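Local coordinates for protein separin (Saccharomyces cerevisiae, PDB 5U1T) that cleaves the SCC1 subunit of cohesin as a caspase-like cysteine protease, triggering chromosome segregation at the onset of anaphase, and is held inactive by securin until then, at residues K1186-T1197 / T1218-L1229. Numbering follows the deposited sequence.
Sequences KLLSIINESNQT and TRYDLDKRMQQL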
loop_
_atom_site.group_PDB
_atom_site.type_symbol
_atom_site.label_atom_id
_atom_site.label_comp_id
_atom_site.label_asym_id
_atom_site.label_seq_id
_atom_site.Cartn_x
_atom_site.Cartn_y
_atom_site.Cartn_z
ATOM N N LYS A 1186 27.738 -12.548 -34.986
ATOM C CA LYS A 1186 28.530 -12.040 -36.101
ATOM C C LYS A 1186 27.698 -11.140 -37.019
ATOM O O LYS A 1186 28.173 -10.095 -37.496
ATOM C CB LYS A 1186 29.124 -13.197 -36.892
ATOM C CG LYS A 1186 30.473 -13.696 -36.400
ATOM C CD LYS A 1186 30.913 -14.920 -37.223
ATOM C CE LYS A 1186 32.382 -15.279 -37.002
ATOM N NZ LYS A 1186 32.776 -15.148 -35.558
ATOM N N LEU A 1187 26.450 -11.554 -37.230
ATOM C CA LEU A 1187 25.500 -10.857 -38.088
ATOM C C LEU A 1187 25.043 -9.520 -37.515
ATOM O O LEU A 1187 25.042 -8.498 -38.215
ATOM C CB LEU A 1187 24.279 -11.743 -38.336
ATOM C CG LEU A 1187 23.174 -11.139 -39.191
ATOM C CD1 LEU A 1187 23.630 -11.001 -40.631
ATOM C CD2 LEU A 1187 21.924 -11.969 -39.087
ATOM N N LEU A 1188 24.625 -9.549 -36.252
ATOM C CA LEU A 1188 24.198 -8.358 -35.533
ATOM C C LEU A 1188 25.309 -7.313 -35.537
ATOM O O LEU A 1188 25.061 -6.123 -35.753
ATOM C CB LEU A 1188 23.796 -8.706 -34.098
ATOM C CG LEU A 1188 22.379 -9.252 -33.906
ATOM C CD1 LEU A 1188 22.121 -9.616 -32.456
ATOM C CD2 LEU A 1188 21.349 -8.261 -34.402
ATOM N N SER A 1189 26.535 -7.766 -35.316
ATOM C CA SER A 1189 27.679 -6.886 -35.400
ATOM C C SER A 1189 27.757 -6.221 -36.789
ATOM O O SER A 1189 27.870 -5.000 -36.878
ATOM C CB SER A 1189 28.958 -7.653 -35.087
ATOM O OG SER A 1189 30.074 -7.035 -35.708
ATOM N N ILE A 1190 27.673 -7.027 -37.853
ATOM C CA ILE A 1190 27.645 -6.538 -39.231
ATOM C C ILE A 1190 26.490 -5.577 -39.473
ATOM O O ILE A 1190 26.693 -4.470 -39.975
ATOM C CB ILE A 1190 27.526 -7.697 -40.251
ATOM C CG1 ILE A 1190 28.802 -8.556 -40.263
ATOM C CG2 ILE A 1190 27.231 -7.157 -41.642
ATOM C CD1 ILE A 1190 28.622 -9.916 -40.902
ATOM N N ILE A 1191 25.279 -6.012 -39.124
ATOM C CA ILE A 1191 24.082 -5.188 -39.276
ATOM C C ILE A 1191 24.154 -3.846 -38.521
ATOM O O ILE A 1191 23.895 -2.784 -39.103
ATOM C CB ILE A 1191 22.832 -5.946 -38.815
ATOM C CG1 ILE A 1191 22.440 -6.983 -39.857
ATOM C CG2 ILE A 1191 21.673 -4.985 -38.601
ATOM C CD1 ILE A 1191 21.355 -7.901 -39.393
ATOM N N ASN A 1192 24.502 -3.886 -37.235
ATOM C CA ASN A 1192 24.613 -2.653 -36.455
ATOM C C ASN A 1192 25.718 -1.729 -36.972
ATOM O O ASN A 1192 25.661 -0.537 -36.747
ATOM C CB ASN A 1192 24.841 -2.973 -34.974
ATOM C CG ASN A 1192 23.648 -3.657 -34.341
ATOM O OD1 ASN A 1192 22.494 -3.316 -34.625
ATOM N ND2 ASN A 1192 23.912 -4.633 -33.487
ATOM N N GLU A 1193 26.714 -2.267 -37.672
ATOM C CA GLU A 1193 27.775 -1.433 -38.235
ATOM C C GLU A 1193 27.322 -0.769 -39.524
ATOM O O GLU A 1193 27.477 0.436 -39.694
ATOM C CB GLU A 1193 29.043 -2.246 -38.505
ATOM C CG GLU A 1193 29.936 -2.475 -37.285
ATOM C CD GLU A 1193 31.085 -3.443 -37.570
ATOM O OE1 GLU A 1193 31.735 -3.303 -38.636
ATOM O OE2 GLU A 1193 31.329 -4.352 -36.746
ATOM N N SER A 1194 26.793 -1.564 -40.447
ATOM C CA SER A 1194 26.219 -1.015 -41.664
ATOM C C SER A 1194 25.096 -0.016 -41.337
ATOM O O SER A 1194 24.997 1.034 -41.968
ATOM C CB SER A 1194 25.693 -2.131 -42.567
ATOM O OG SER A 1194 25.094 -1.586 -43.731
ATOM N N ASN A 1195 24.261 -0.349 -40.359
ATOM C CA ASN A 1195 23.198 0.556 -39.931
ATOM C C ASN A 1195 23.801 1.903 -39.584
ATOM O O ASN A 1195 23.359 2.952 -40.068
ATOM C CB ASN A 1195 22.436 -0.016 -38.743
ATOM C CG ASN A 1195 21.229 -0.818 -39.162
ATOM O OD1 ASN A 1195 20.942 -0.932 -40.333
ATOM N ND2 ASN A 1195 20.523 -1.384 -38.201
ATOM N N GLN A 1196 24.842 1.837 -38.762
ATOM C CA GLN A 1196 25.668 2.976 -38.401
ATOM C C GLN A 1196 26.144 3.799 -39.605
ATOM O O GLN A 1196 26.021 5.027 -39.610
ATOM C CB GLN A 1196 26.867 2.480 -37.612
ATOM C CG GLN A 1196 27.976 3.457 -37.520
ATOM C CD GLN A 1196 27.811 4.307 -36.307
ATOM O OE1 GLN A 1196 27.511 3.783 -35.224
ATOM N NE2 GLN A 1196 27.969 5.628 -36.461
ATOM N N THR A 1197 26.679 3.128 -40.623
ATOM C CA THR A 1197 27.213 3.806 -41.814
ATOM C C THR A 1197 26.128 4.586 -42.539
ATOM O O THR A 1197 26.400 5.437 -43.379
ATOM C CB THR A 1197 27.830 2.810 -42.818
ATOM O OG1 THR A 1197 26.820 1.895 -43.257
ATOM C CG2 THR A 1197 28.984 2.040 -42.194
ATOM N N THR A 1218 34.399 0.608 -46.222
ATOM C CA THR A 1218 33.731 0.009 -45.075
ATOM C C THR A 1218 32.470 -0.765 -45.466
ATOM O O THR A 1218 32.247 -1.859 -44.949
ATOM C CB THR A 1218 33.364 1.088 -44.007
ATOM O OG1 THR A 1218 34.554 1.533 -43.336
ATOM C CG2 THR A 1218 32.387 0.538 -42.974
ATOM N N ARG A 1219 31.651 -0.213 -46.363
ATOM C CA ARG A 1219 30.410 -0.889 -46.748
ATOM C C ARG A 1219 30.675 -2.091 -47.663
ATOM O O ARG A 1219 30.019 -3.127 -47.536
ATOM C CB ARG A 1219 29.438 0.079 -47.417
ATOM C CG ARG A 1219 29.012 1.226 -46.531
ATOM C CD ARG A 1219 27.656 1.746 -46.922
ATOM N NE ARG A 1219 26.593 1.032 -46.231
ATOM C CZ ARG A 1219 25.668 0.308 -46.846
ATOM N NH1 ARG A 1219 25.693 0.213 -48.161
ATOM N NH2 ARG A 1219 24.720 -0.316 -46.150
ATOM N N TYR A 1220 31.629 -1.972 -48.578
ATOM C CA TYR A 1220 31.998 -3.115 -49.415
ATOM C C TYR A 1220 32.576 -4.229 -48.532
ATOM O O TYR A 1220 32.449 -5.420 -48.827
ATOM C CB TYR A 1220 32.999 -2.706 -50.502
ATOM C CG TYR A 1220 32.372 -2.408 -51.855
ATOM C CD1 TYR A 1220 31.919 -1.129 -52.174
ATOM C CD2 TYR A 1220 32.257 -3.411 -52.835
ATOM C CE1 TYR A 1220 31.359 -0.844 -53.436
ATOM C CE2 TYR A 1220 31.696 -3.136 -54.105
ATOM C CZ TYR A 1220 31.240 -1.839 -54.395
ATOM O OH TYR A 1220 30.678 -1.561 -55.639
ATOM N N ASP A 1221 33.196 -3.823 -47.433
ATOM C CA ASP A 1221 33.785 -4.757 -46.492
ATOM C C ASP A 1221 32.739 -5.436 -45.627
ATOM O O ASP A 1221 32.829 -6.621 -45.310
ATOM C CB ASP A 1221 34.773 -4.031 -45.608
ATOM C CG ASP A 1221 35.772 -4.952 -45.021
ATOM O OD1 ASP A 1221 35.484 -5.544 -43.958
ATOM O OD2 ASP A 1221 36.835 -5.107 -45.653
ATOM N N LEU A 1222 31.754 -4.652 -45.226
ATOM C CA LEU A 1222 30.622 -5.158 -44.484
ATOM C C LEU A 1222 29.828 -6.121 -45.353
ATOM O O LEU A 1222 29.315 -7.126 -44.863
ATOM C CB LEU A 1222 29.745 -3.997 -44.003
ATOM C CG LEU A 1222 30.260 -3.264 -42.770
ATOM C CD1 LEU A 1222 29.501 -1.953 -42.535
ATOM C CD2 LEU A 1222 30.140 -4.186 -41.565
ATOM N N ASP A 1223 29.748 -5.816 -46.644
ATOM C CA ASP A 1223 29.027 -6.664 -47.584
ATOM C C ASP A 1223 29.721 -8.021 -47.718
ATOM O O ASP A 1223 29.048 -9.044 -47.769
ATOM C CB ASP A 1223 28.897 -5.975 -48.951
ATOM C CG ASP A 1223 27.992 -6.738 -49.923
ATOM O OD1 ASP A 1223 26.753 -6.637 -49.804
ATOM O OD2 ASP A 1223 28.523 -7.420 -50.831
ATOM N N LYS A 1224 31.054 -8.034 -47.747
ATOM C CA LYS A 1224 31.780 -9.296 -47.899
ATOM C C LYS A 1224 31.693 -10.130 -46.631
ATOM O O LYS A 1224 31.584 -11.362 -46.703
ATOM C CB LYS A 1224 33.256 -9.082 -48.258
ATOM C CG LYS A 1224 34.019 -10.397 -48.530
ATOM C CD LYS A 1224 35.491 -10.135 -48.886
ATOM C CE LYS A 1224 36.231 -11.396 -49.404
ATOM N NZ LYS A 1224 37.253 -11.142 -50.528
ATOM N N ARG A 1225 31.760 -9.465 -45.477
ATOM C CA ARG A 1225 31.626 -10.154 -44.207
ATOM C C ARG A 1225 30.284 -10.875 -44.136
ATOM O O ARG A 1225 30.219 -12.020 -43.681
ATOM C CB ARG A 1225 31.775 -9.181 -43.051
ATOM C CG ARG A 1225 33.187 -8.702 -42.847
ATOM C CD ARG A 1225 33.254 -7.653 -41.737
ATOM N NE ARG A 1225 32.423 -7.979 -40.575
ATOM C CZ ARG A 1225 32.220 -7.155 -39.545
ATOM N NH1 ARG A 1225 32.786 -5.953 -39.524
ATOM N NH2 ARG A 1225 31.451 -7.528 -38.525
ATOM N N MET A 1226 29.219 -10.224 -44.609
ATOM C CA MET A 1226 27.902 -10.858 -44.571
ATOM C C MET A 1226 27.767 -12.012 -45.563
ATOM O O MET A 1226 27.206 -13.064 -45.236
ATOM C CB MET A 1226 26.787 -9.862 -44.835
ATOM C CG MET A 1226 25.441 -10.545 -44.706
ATOM S SD MET A 1226 24.024 -9.466 -44.805
ATOM C CE MET A 1226 24.255 -8.467 -43.327
ATOM N N GLN A 1227 28.263 -11.808 -46.776
ATOM C CA GLN A 1227 28.306 -12.878 -47.757
ATOM C C GLN A 1227 29.048 -14.106 -47.225
ATOM O O GLN A 1227 28.621 -15.240 -47.432
ATOM C CB GLN A 1227 28.979 -12.403 -49.039
ATOM C CG GLN A 1227 29.307 -13.543 -50.004
ATOM C CD GLN A 1227 29.973 -13.071 -51.276
ATOM O OE1 GLN A 1227 30.957 -12.324 -51.241
ATOM N NE2 GLN A 1227 29.437 -13.502 -52.418
ATOM N N GLN A 1228 30.159 -13.868 -46.539
ATOM C CA GLN A 1228 30.960 -14.948 -46.003
ATOM C C GLN A 1228 30.200 -15.695 -44.918
ATOM O O GLN A 1228 30.229 -16.918 -44.876
ATOM C CB GLN A 1228 32.285 -14.416 -45.470
ATOM C CG GLN A 1228 33.401 -14.448 -46.496
ATOM C CD GLN A 1228 34.541 -13.502 -46.145
ATOM O OE1 GLN A 1228 34.510 -12.822 -45.104
ATOM N NE2 GLN A 1228 35.545 -13.431 -47.019
ATOM N N LEU A 1229 29.507 -14.966 -44.054
ATOM C CA LEU A 1229 28.758 -15.586 -42.971
ATOM C C LEU A 1229 27.660 -16.498 -43.514
ATOM O O LEU A 1229 27.455 -17.606 -43.021
ATOM C CB LEU A 1229 28.156 -14.513 -42.060
ATOM C CG LEU A 1229 27.235 -14.948 -40.920
ATOM C CD1 LEU A 1229 27.973 -15.846 -39.934
ATOM C CD2 LEU A 1229 26.673 -13.731 -40.216
#
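I1190 and L1222 are the central apolar residues of this antiparallel helix pair, whose axes approach to 10.0 Å at a crossing angle of -158°. Each is a knob in a hole of the other helix: I1190 sits among L1222, R1225, M1226 and L1229, and L1222 among I1190, E1193, S1194 and T1197. The beta-branch of I1190 serves two neighbours: CG2 lies 3.7 Å from CE of M1226, and CG1 lies against NH2 of R1225, whose side chain runs past in the opposite direction. L1222 divides its methyls, CD1 over the backbone of S1194 and CD2 against E1193. CD2 of L1229 meets CB of L1187 at 3.6 Å, and flexible M1226, bent at its last torsion, brings CE to CD1 of L1187.

On one flank E1193 and R1225 form a salt bridge, OE1 to NH1 at 3.0 Å, their planes 60° apart; NH2 of R1225 makes a weak bond to OG of S1189. On the other, R1219 uses two nitrogens: NE points to OG1 of T1197 at 3.1 Å, nearly in the guanidinium plane, and NH2 bonds OG of S1194 at 2.8 Å, that oxygen tilted out of the plane. Arginine suits this place: its several N-H groups serve two hydroxyls at once, and the bend at chi3 (89°) turns them there. A leucine at R1219 would probably leave both hydroxyls without this shared donor group.

Helices 1180-1198 and 1209-1237, with short helix 1200-1203 between them, lie within the C50 protease region; the R1219 side chain is about 8 Å from that of C1497, the probable catalytic cysteine. L1580 packs on S1194 and L1222, L1577 touches R1219 and W1530 touches I1191; these loops, after strand 1524-1528 and before strand 1585-1589, place the pair beside the end of the six-stranded sheet.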